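Local coordinates for Tb427.07.360- putative uncharacterized metacyclic invariant surface protein from Trypanosoma brucei (Trypanosoma brucei, PDB 5VTL) that is of unknown function but, with its extended helical architecture, is probably an invariant surface protein of the metacyclic trypanosome, at residues A[85-88]-A[89-93]; A[177-180]-A[181-185]. All coordinates share one frame; numbering follows the deposited sequence.

How the contacts relate
Contact 1 (85-88 with 89-93) and contact 2 (177-180 with 181-185) are single stretches of two long helices, 63-102 and 157-209, which run antiparallel at this level of the bundle; their centres lie about 8 Å apart. The two face each other directly. D89 OD2 forms a salt bridge with R183 NH1 at 2.8 Å, and beside it small groups pack closely: V90 CG2 lies 3.5 Å from A180 CB, while A86 CB comes within 3.5 Å of A184 N. A salt bridge beside close packing of small side chains thus joins the helices. Both belong to the part of the chain related to the glutamic acid/alanine-rich proteins of Trypanosoma.

Contact 1 (A[85-88]-A[89-93]); sequences TALS and DVEQY
T85 and D89 meet at one carbonyl oxygen, which shows how a partly buried turn of helix 63-102 can satisfy its own polar groups. D89 N donates to T85 O over 3.0 Å, nearly straight at 164°, the usual link of a residue to the fourth one before it. A second donor joins from the same face of the carbonyl plane: S88 OG donates a hydrogen bond to T85 O at 2.6 Å. This is possible because the hydroxyl sits between the backbone N and the carbonyl carbon (chi1 63°) and so folds back along the helix to the carbonyl three residues earlier. It reaches that oxygen at a C=O...OG angle of 117°, well off the line taken by the amide. The T85 hydroxyl is likewise satisfied one turn back, by N81 O.

The D89 carboxylate lies close to the same carbonyl, its OD1 3.4 Å from T85 O, but both atoms are acceptors and no bond results. OD2 is held in a salt bridge by R183 of helix 157-209.

Farther along, A86 O accepts from V90 N, and V90 CG2 presses close against this oxygen at 3.2 Å. L87 O accepts from E91 N at 2.9 Å, with E91 CG lying alongside it. The extended E91 chain then crosses the L87 side chain at a slant, so that OE2 rests 3.9 Å from L87 CG, a contact of a carboxylate oxygen with hydrocarbon. The longer bond from Q92 N to S88 O completes the series. L87 and V90 pack on A31 of helix 4-58, and V90 also touches A180.

Two donors on T85 O probably draw off some of its negative potential, and together with R183 would ease the placing of the D89 carboxylate so near a carbonyl.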
ATOM      1  N   THR A  85       7.234  -0.642  12.353  1.00 12.32           N
ATOM      2  CA  THR A  85       8.119   0.297  11.666  1.00 10.40           C
ATOM      3  C   THR A  85       7.584   0.578  10.268  1.00 15.38           C
ATOM      4  O   THR A  85       7.645   1.712   9.776  1.00 14.68           O
ATOM      5  CB  THR A  85       9.545  -0.254  11.570  1.00 10.49           C
ATOM      6  OG1 THR A  85      10.073  -0.426  12.890  1.00 17.18           O
ATOM      7  CG2 THR A  85      10.450   0.670  10.771  1.00 20.48           C
ATOM      8  N   ALA A  86       7.047  -0.455   9.631  1.00 12.01           N
ATOM      9  CA  ALA A  86       6.496  -0.311   8.284  1.00  9.46           C
ATOM     10  C   ALA A  86       5.233   0.549   8.315  1.00 11.80           C
ATOM     11  O   ALA A  86       5.035   1.395   7.442  1.00 11.39           O
ATOM     12  CB  ALA A  86       6.236  -1.683   7.663  1.00  7.47           C
ATOM     13  N   LEU A  87       4.412   0.384   9.350  1.00  9.17           N
ATOM     14  CA  LEU A  87       3.223   1.217   9.500  1.00  9.06           C
ATOM     15  C   LEU A  87       3.626   2.679   9.661  1.00 14.47           C
ATOM     16  O   LEU A  87       3.006   3.561   9.072  1.00 12.47           O
ATOM     17  CB  LEU A  87       2.394   0.769  10.698  1.00  9.11           C
ATOM     18  CG  LEU A  87       1.125   1.545  11.045  1.00 13.11           C
ATOM     19  CD1 LEU A  87       0.169   1.664   9.858  1.00 10.06           C
ATOM     20  CD2 LEU A  87       0.439   0.874  12.223  1.00 11.42           C
ATOM     21  N   SER A  88       4.677   2.935  10.431  1.00 14.90           N
ATOM     22  CA  SER A  88       5.123   4.315  10.622  1.00 14.42           C
ATOM     23  C   SER A  88       5.631   4.913   9.310  1.00 18.56           C
ATOM     24  O   SER A  88       5.378   6.086   9.031  1.00 16.39           O
ATOM     25  CB  SER A  88       6.170   4.429  11.727  1.00 19.04           C
ATOM     26  OG  SER A  88       7.328   3.713  11.386  1.00 28.23           O
ATOM     27  N   ASP A  89       6.348   4.123   8.509  1.00 12.10           N
ATOM     28  CA  ASP A  89       6.699   4.550   7.153  1.00 12.19           C
ATOM     29  C   ASP A  89       5.461   4.862   6.291  1.00 11.86           C
ATOM     30  O   ASP A  89       5.412   5.898   5.618  1.00 13.27           O
ATOM     31  CB  ASP A  89       7.544   3.494   6.447  1.00 10.44           C
ATOM     32  CG  ASP A  89       8.915   3.303   7.096  1.00 18.49           C
ATOM     33  OD1 ASP A  89       9.292   4.129   7.964  1.00 15.16           O
ATOM     34  OD2 ASP A  89       9.609   2.331   6.718  1.00 15.08           O
ATOM     35  N   VAL A  90       4.480   3.969   6.299  1.00  8.31           N
ATOM     36  CA  VAL A  90       3.239   4.160   5.541  1.00 11.74           C
ATOM     37  C   VAL A  90       2.593   5.493   5.914  1.00 13.79           C
ATOM     38  O   VAL A  90       2.100   6.248   5.059  1.00 11.54           O
ATOM     39  CB  VAL A  90       2.247   2.996   5.809  1.00 10.90           C
ATOM     40  CG1 VAL A  90       0.851   3.300   5.287  1.00 11.45           C
ATOM     41  CG2 VAL A  90       2.758   1.695   5.174  1.00 10.42           C
ATOM     42  N   GLU A  91       2.595   5.782   7.202  1.00 14.38           N
ATOM     43  CA  GLU A  91       1.896   6.949   7.695  1.00 11.21           C
ATOM     44  C   GLU A  91       2.563   8.224   7.174  1.00 13.89           C
ATOM     45  O   GLU A  91       1.903   9.213   6.859  1.00 14.20           O
ATOM     46  CB  GLU A  91       1.891   6.912   9.216  1.00 16.71           C
ATOM     47  CG  GLU A  91       0.761   6.049   9.775  1.00 24.44           C
ATOM     48  CD  GLU A  91       0.909   5.756  11.253  1.00 40.81           C
ATOM     49  OE1 GLU A  91       1.960   6.129  11.818  1.00 43.27           O
ATOM     50  OE2 GLU A  91      -0.021   5.146  11.843  1.00 34.48           O
ATOM     51  N   GLN A  92       3.882   8.183   7.078  1.00  9.63           N
ATOM     52  CA  GLN A  92       4.657   9.309   6.587  1.00 11.58           C
ATOM     53  C   GLN A  92       4.373   9.472   5.111  1.00 12.42           C
ATOM     54  O   GLN A  92       3.991  10.545   4.672  1.00  8.37           O
ATOM     55  CB  GLN A  92       6.128   9.038   6.855  1.00 12.39           C
ATOM     56  CG  GLN A  92       7.148   9.802   6.061  1.00 16.33           C
ATOM     57  CD  GLN A  92       8.535   9.187   6.235  1.00 36.24           C
ATOM     58  OE1 GLN A  92       8.743   8.336   7.114  1.00 41.61           O
ATOM     59  NE2 GLN A  92       9.481   9.594   5.390  1.00 27.56           N
ATOM     60  N   TYR A  93       4.508   8.397   4.340  1.00  7.20           N
ATOM     61  CA  TYR A  93       4.287   8.510   2.907  1.00 10.85           C
ATOM     62  C   TYR A  93       2.838   8.798   2.554  1.00  8.14           C
ATOM     63  O   TYR A  93       2.573   9.473   1.557  1.00  8.92           O
ATOM     64  CB  TYR A  93       4.792   7.249   2.196  1.00  8.94           C
ATOM     65  CG  TYR A  93       6.269   7.054   2.401  1.00 10.21           C
ATOM     66  CD1 TYR A  93       7.186   8.078   2.110  1.00 14.09           C
ATOM     67  CD2 TYR A  93       6.755   5.873   2.911  1.00 11.44           C
ATOM     68  CE1 TYR A  93       8.555   7.893   2.313  1.00 14.09           C
ATOM     69  CE2 TYR A  93       8.121   5.678   3.118  1.00 15.79           C
ATOM     70  CZ  TYR A  93       9.012   6.693   2.825  1.00 20.90           C
ATOM     71  OH  TYR A  93      10.361   6.481   3.041  1.00 20.69           O
TER

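Contact 2 (A[177-180]-A[181-185]); sequences LEAA and VRRAS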
ATOM      1  N   LEU A 177       5.315   4.576  -0.575  1.00  7.96           N
ATOM      2  CA  LEU A 177       4.111   4.181   0.136  1.00  7.60           C
ATOM      3  C   LEU A 177       3.773   2.720  -0.149  1.00  6.41           C
ATOM      4  O   LEU A 177       3.553   1.944   0.767  1.00  7.95           O
ATOM      5  CB  LEU A 177       2.945   5.104  -0.258  1.00  3.03           C
ATOM      6  CG  LEU A 177       1.562   4.766   0.317  1.00  7.14           C
ATOM      7  CD1 LEU A 177       1.597   4.606   1.829  1.00  5.08           C
ATOM      8  CD2 LEU A 177       0.556   5.858  -0.084  1.00  7.60           C
ATOM      9  N   GLU A 178       3.760   2.332  -1.415  1.00  6.07           N
ATOM     10  CA  GLU A 178       3.406   0.971  -1.768  1.00  5.46           C
ATOM     11  C   GLU A 178       4.419  -0.025  -1.199  1.00  9.21           C
ATOM     12  O   GLU A 178       4.052  -1.124  -0.770  1.00 11.13           O
ATOM     13  CB  GLU A 178       3.298   0.812  -3.294  1.00 11.35           C
ATOM     14  CG  GLU A 178       2.151   1.616  -3.916  1.00  7.02           C
ATOM     15  CD  GLU A 178       1.799   1.206  -5.343  1.00 11.30           C
ATOM     16  OE1 GLU A 178       2.615   0.568  -6.068  1.00  7.01           O
ATOM     17  OE2 GLU A 178       0.657   1.517  -5.731  1.00  7.88           O
ATOM     18  N   ALA A 179       5.686   0.360  -1.197  1.00  7.79           N
ATOM     19  CA  ALA A 179       6.755  -0.514  -0.720  1.00  9.96           C
ATOM     20  C   ALA A 179       6.633  -0.729   0.783  1.00  7.06           C
ATOM     21  O   ALA A 179       6.874  -1.830   1.282  1.00  9.79           O
ATOM     22  CB  ALA A 179       8.125   0.067  -1.076  1.00 10.53           C
ATOM     23  N   ALA A 180       6.228   0.313   1.488  1.00  6.81           N
ATOM     24  CA  ALA A 180       6.047   0.253   2.931  1.00  8.19           C
ATOM     25  C   ALA A 180       4.875  -0.635   3.278  1.00  6.45           C
ATOM     26  O   ALA A 180       4.937  -1.446   4.211  1.00  7.62           O
ATOM     27  CB  ALA A 180       5.849   1.650   3.504  1.00  9.79           C
ATOM     28  N   VAL A 181       3.795  -0.478   2.518  1.00  6.09           N
ATOM     29  CA  VAL A 181       2.637  -1.349   2.660  1.00  8.36           C
ATOM     30  C   VAL A 181       3.017  -2.826   2.455  1.00  9.61           C
ATOM     31  O   VAL A 181       2.563  -3.703   3.197  1.00  8.45           O
ATOM     32  CB  VAL A 181       1.516  -0.923   1.666  1.00 11.79           C
ATOM     33  CG1 VAL A 181       0.394  -1.969   1.572  1.00 10.42           C
ATOM     34  CG2 VAL A 181       0.953   0.418   2.099  1.00 11.62           C
ATOM     35  N   ARG A 182       3.811  -3.098   1.429  1.00  7.72           N
ATOM     36  CA  ARG A 182       4.297  -4.446   1.186  1.00  8.24           C
ATOM     37  C   ARG A 182       5.139  -4.957   2.377  1.00 10.79           C
ATOM     38  O   ARG A 182       5.032  -6.124   2.774  1.00  9.11           O
ATOM     39  CB  ARG A 182       5.107  -4.443  -0.096  1.00  9.43           C
ATOM     40  CG  ARG A 182       5.621  -5.792  -0.555  1.00 14.00           C
ATOM     41  CD  ARG A 182       6.481  -5.595  -1.818  1.00 35.77           C
ATOM     42  NE  ARG A 182       6.049  -4.415  -2.594  1.00 46.78           N
ATOM     43  CZ  ARG A 182       6.846  -3.439  -3.048  1.00 44.95           C
ATOM     44  NH1 ARG A 182       6.326  -2.412  -3.730  1.00 20.28           N
ATOM     45  NH2 ARG A 182       8.161  -3.474  -2.833  1.00 23.65           N
ATOM     46  N   ARG A 183       5.957  -4.087   2.957  1.00  8.31           N
ATOM     47  CA  ARG A 183       6.794  -4.484   4.094  1.00  7.89           C
ATOM     48  C   ARG A 183       5.954  -4.862   5.298  1.00  8.36           C
ATOM     49  O   ARG A 183       6.268  -5.825   6.016  1.00  7.85           O
ATOM     50  CB  ARG A 183       7.785  -3.374   4.463  1.00  8.71           C
ATOM     51  CG  ARG A 183       8.910  -3.254   3.472  1.00 11.76           C
ATOM     52  CD  ARG A 183      10.062  -2.428   4.001  1.00  9.51           C
ATOM     53  NE  ARG A 183       9.706  -1.074   4.427  1.00 10.33           N
ATOM     54  CZ  ARG A 183       9.680  -0.003   3.633  1.00  9.39           C
ATOM     55  NH1 ARG A 183       9.373   1.183   4.143  1.00 11.03           N
ATOM     56  NH2 ARG A 183       9.942  -0.115   2.331  1.00  8.75           N
ATOM     57  N   ALA A 184       4.863  -4.125   5.501  1.00  6.63           N
ATOM     58  CA  ALA A 184       3.926  -4.412   6.582  1.00  7.48           C
ATOM     59  C   ALA A 184       3.255  -5.773   6.383  1.00  5.41           C
ATOM     60  O   ALA A 184       3.115  -6.551   7.329  1.00  8.02           O
ATOM     61  CB  ALA A 184       2.869  -3.312   6.669  1.00  8.78           C
ATOM     62  N   SER A 185       2.846  -6.054   5.153  1.00  6.04           N
ATOM     63  CA  SER A 185       2.197  -7.310   4.817  1.00  7.97           C
ATOM     64  C   SER A 185       3.174  -8.471   4.987  1.00  7.29           C
ATOM     65  O   SER A 185       2.835  -9.537   5.521  1.00  7.88           O
ATOM     66  CB  SER A 185       1.715  -7.269   3.370  1.00 14.08           C
ATOM     67  OG  SER A 185       1.188  -8.527   3.003  1.00 16.50           O
TER
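A180 lies beneath the guanidinium of R183, whose centre stands over A180 CA with that atom 3.6 Å from the plane. NH1 also reaches A180 CB at 3.6 Å, and A179 O, already bonded to R183 N, also lies over a face of the group, 3.7 Å from R183 NH2. R182 repeats the theme one residue back along the chain: A179 CA lies 3.5 Å above its guanidinium plane, offset toward the rim. Both arginines thus spread a flat face over an alanine three residues earlier, though they arrive by different routes. In R182, CG is anti to the backbone N (chi1 -176°); in R183 it lies beside that N (chi1 -74°). A bend at chi3 then turns each chain back over the preceding turn, 177-180.

On another side of the helix, L177 CD1 meets V181 CG2 at 4.2 Å, a purely apolar touch. Beneath all this run the backbone bonds, among them V181 N to L177 O and R183 N to A179 O, each 3.0 Å long, which fix the spacing of the side chains.

The second shell holds the charged ends. R183 NH1 makes a salt bridge with D89 of helix 63-102, and E178 OE2 accepts from S141 N. L177, A180 and V181 pack against V90 of helix 63-102, while L177 and V181 also reach L27 of helix 4-58, so this turn of helix 157-209 lies against both of the other long helices.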